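Local atomic coordinates of antigen MTB48, Mycobacterial protein (Mycobacterium smegmatis, PDB entry 4WJ1), a protein that is exported by the ESX-1 type VII secretion system and is probably involved in DNA conjugation, at least in the recipient strain. Residues K18-E23 against I70-R75. Residues are numbered along the deposited sequence; the frame is centred on the assembly and turned at random.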
ATOM      1  N   LYS A  18      -1.667 -16.140  19.340  1.00 38.86           N
ATOM      2  CA  LYS A  18      -0.772 -15.224  18.639  1.00 36.53           C
ATOM      3  C   LYS A  18      -0.602 -15.568  17.171  1.00 43.68           C
ATOM      4  O   LYS A  18      -0.523 -14.671  16.330  1.00 47.76           O
ATOM      5  CB  LYS A  18       0.602 -15.195  19.285  1.00 34.50           C
ATOM      6  CG  LYS A  18       1.447 -14.060  18.769  1.00 37.59           C
ATOM      7  CD  LYS A  18       1.014 -12.748  19.407  1.00 43.18           C
ATOM      8  CE  LYS A  18       0.992 -11.619  18.407  1.00 46.52           C
ATOM      9  NZ  LYS A  18      -0.359 -11.374  17.935  1.00 54.26           N
ATOM     10  N   ALA A  19      -0.503 -16.857  16.863  1.00 37.16           N
ATOM     11  CA  ALA A  19      -0.384 -17.260  15.471  1.00 38.33           C
ATOM     12  C   ALA A  19      -1.679 -16.855  14.774  1.00 41.82           C
ATOM     13  O   ALA A  19      -1.686 -16.399  13.633  1.00 42.42           O
ATOM     14  CB  ALA A  19      -0.137 -18.750  15.351  1.00 36.50           C
ATOM     15  N   HIS A  20      -2.776 -16.996  15.499  1.00 39.85           N
ATOM     16  CA  HIS A  20      -4.089 -16.668  14.974  1.00 42.28           C
ATOM     17  C   HIS A  20      -4.180 -15.171  14.692  1.00 43.78           C
ATOM     18  O   HIS A  20      -4.608 -14.786  13.613  1.00 43.92           O
ATOM     19  CB  HIS A  20      -5.179 -17.123  15.944  1.00 38.19           C
ATOM     20  CG  HIS A  20      -6.554 -16.737  15.529  1.00 44.73           C
ATOM     21  ND1 HIS A  20      -7.218 -17.348  14.486  1.00 54.37           N
ATOM     22  CD2 HIS A  20      -7.406 -15.797  16.012  1.00 45.65           C
ATOM     23  CE1 HIS A  20      -8.411 -16.804  14.341  1.00 49.68           C
ATOM     24  NE2 HIS A  20      -8.550 -15.864  15.263  1.00 48.80           N
ATOM     25  N   GLU A  21      -3.743 -14.330  15.633  1.00 42.51           N
ATOM     26  CA  GLU A  21      -3.758 -12.882  15.404  1.00 42.14           C
ATOM     27  C   GLU A  21      -2.930 -12.508  14.189  1.00 41.97           C
ATOM     28  O   GLU A  21      -3.313 -11.621  13.429  1.00 40.82           O
ATOM     29  CB  GLU A  21      -3.228 -12.100  16.603  1.00 40.19           C
ATOM     30  CG  GLU A  21      -4.070 -12.157  17.855  1.00 57.65           C
ATOM     31  CD  GLU A  21      -3.386 -11.453  19.026  1.00 74.03           C
ATOM     32  OE1 GLU A  21      -2.461 -12.046  19.626  1.00 68.44           O
ATOM     33  OE2 GLU A  21      -3.762 -10.301  19.335  1.00 88.43           O
ATOM     34  N   CYS A  22      -1.790 -13.174  14.024  1.00 34.97           N
ATOM     35  CA  CYS A  22      -0.923 -12.935  12.879  1.00 34.25           C
ATOM     36  C   CYS A  22      -1.583 -13.240  11.549  1.00 39.19           C
ATOM     37  O   CYS A  22      -1.126 -12.764  10.516  1.00 39.40           O
ATOM     38  CB  CYS A  22       0.341 -13.776  12.989  1.00 34.02           C
ATOM     39  SG  CYS A  22       1.442 -13.166  14.241  1.00 39.73           S
ATOM     40  N   GLU A  23      -2.633 -14.060  11.579  1.00 35.40           N
ATOM     41  CA  GLU A  23      -3.354 -14.461  10.379  1.00 37.25           C
ATOM     42  C   GLU A  23      -4.590 -13.577  10.136  1.00 42.26           C
ATOM     43  O   GLU A  23      -5.402 -13.866   9.260  1.00 40.04           O
ATOM     44  CB  GLU A  23      -3.771 -15.932  10.493  1.00 37.81           C
ATOM     45  CG  GLU A  23      -2.617 -16.905  10.287  1.00 48.06           C
ATOM     46  CD  GLU A  23      -3.023 -18.362  10.464  1.00 49.80           C
ATOM     47  OE1 GLU A  23      -3.831 -18.677  11.377  1.00 37.87           O
ATOM     48  OE2 GLU A  23      -2.533 -19.187   9.662  1.00 57.74           O
ATOM     49  N   ILE A  70       5.067 -15.651  10.025  1.00 35.96           N
ATOM     50  CA  ILE A  70       5.241 -15.512  11.460  1.00 32.89           C
ATOM     51  C   ILE A  70       4.309 -16.472  12.183  1.00 39.22           C
ATOM     52  O   ILE A  70       4.715 -17.129  13.138  1.00 46.86           O
ATOM     53  CB  ILE A  70       4.982 -14.079  11.937  1.00 30.82           C
ATOM     54  CG1 ILE A  70       6.019 -13.134  11.328  1.00 27.92           C
ATOM     55  CG2 ILE A  70       4.998 -14.004  13.465  1.00 28.12           C
ATOM     56  CD1 ILE A  70       5.983 -11.753  11.918  1.00 30.98           C
ATOM     57  N   ALA A  71       3.072 -16.580  11.709  1.00 33.20           N
ATOM     58  CA  ALA A  71       2.115 -17.514  12.307  1.00 35.31           C
ATOM     59  C   ALA A  71       2.656 -18.929  12.251  1.00 33.83           C
ATOM     60  O   ALA A  71       2.572 -19.677  13.212  1.00 42.72           O
ATOM     61  CB  ALA A  71       0.766 -17.452  11.602  1.00 28.58           C
ATOM     62  N   ALA A  72       3.205 -19.292  11.102  1.00 30.91           N
ATOM     63  CA  ALA A  72       3.665 -20.644  10.891  1.00 37.65           C
ATOM     64  C   ALA A  72       4.887 -20.917  11.766  1.00 36.60           C
ATOM     65  O   ALA A  72       5.039 -22.008  12.311  1.00 40.98           O
ATOM     66  CB  ALA A  72       3.982 -20.869   9.424  1.00 38.01           C
ATOM     67  N   ALA A  73       5.738 -19.910  11.903  1.00 31.20           N
ATOM     68  CA  ALA A  73       6.935 -20.017  12.721  1.00 33.28           C
ATOM     69  C   ALA A  73       6.534 -20.221  14.172  1.00 38.08           C
ATOM     70  O   ALA A  73       7.105 -21.052  14.874  1.00 42.52           O
ATOM     71  CB  ALA A  73       7.788 -18.786  12.566  1.00 30.21           C
ATOM     72  N   ILE A  74       5.523 -19.474  14.603  1.00 33.50           N
ATOM     73  CA  ILE A  74       5.004 -19.599  15.956  1.00 33.13           C
ATOM     74  C   ILE A  74       4.454 -21.002  16.164  1.00 41.93           C
ATOM     75  O   ILE A  74       4.739 -21.643  17.171  1.00 44.35           O
ATOM     76  CB  ILE A  74       3.925 -18.543  16.235  1.00 29.77           C
ATOM     77  CG1 ILE A  74       4.584 -17.186  16.487  1.00 29.54           C
ATOM     78  CG2 ILE A  74       3.098 -18.908  17.429  1.00 30.33           C
ATOM     79  CD1 ILE A  74       3.609 -16.008  16.402  1.00 28.70           C
ATOM     80  N   ARG A  75       3.699 -21.504  15.191  1.00 34.35           N
ATOM     81  CA  ARG A  75       3.168 -22.856  15.310  1.00 34.20           C
ATOM     82  C   ARG A  75       4.259 -23.918  15.274  1.00 38.57           C
ATOM     83  O   ARG A  75       4.097 -24.992  15.855  1.00 45.21           O
ATOM     84  CB  ARG A  75       2.151 -23.129  14.214  1.00 40.39           C
ATOM     85  CG  ARG A  75       0.950 -22.211  14.324  1.00 43.58           C
ATOM     86  CD  ARG A  75      -0.269 -22.803  13.705  1.00 39.02           C
ATOM     87  NE  ARG A  75      -1.415 -21.991  14.059  1.00 43.63           N
ATOM     88  CZ  ARG A  75      -1.922 -21.043  13.282  1.00 43.22           C
ATOM     89  NH1 ARG A  75      -1.391 -20.801  12.086  1.00 37.52           N
ATOM     90  NH2 ARG A  75      -2.964 -20.345  13.703  1.00 36.91           N
TER
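Ala19 and Ala71 bring two antiparallel helices together: the axes of 18-22 and 70-75 lie 8.2 Å apart at closest approach, and their N-to-C directions differ by 167°. Small residues at the crossing permit this spacing, for the CA of Ala19 stands 4.0 Å from the CA of Ala71. Here the Ala71 methyl reaches the backbone of the partner helix, its CB coming to 3.4 Å from Ala19 O.

Apolar side chains meet along one flank, from Ile70 to Ile74. Cys22 places SG beside its own backbone N (chi1 -73°), bringing it 3.7 Å from CG2 of Ile70; its CB meets the Ala71 methyl. Ile74 uses two branches, CG2 against the Ala19 methyl and CD1 obliquely against CG of Lys18. The remainder of Lys18 bends away, and its NZ forms a salt bridge with Glu21 as well as a hydrogen bond to His176 O.

Arg75 borders the other flank. Extended from CG to NE, it carries its guanidinium across Ala19, whose CB sits 3.5 Å above the centre of one face. Glu23 arrives at the edge from the opposite direction and is gripped end-on, Arg75 NH2 to Glu23 OE1 at 3.0 Å and Arg75 NH1 to Glu23 OE2 at 3.1 Å. Both oxygens lie near the guanidinium plane, yet the two planes are 51° apart, a twisted bidentate salt bridge. Glu16 takes NE, so two carboxylates restrain the group's rotation.

The contact joins helix 12-22 near its C-terminal end to the long helix 40-96 within the PE region of EspB. Helix 187-230, in the PPE region, packs alongside: Gln196 touches Lys18 and Ile74, Cys192 touches Ile74, and Leu199 meets Ile70.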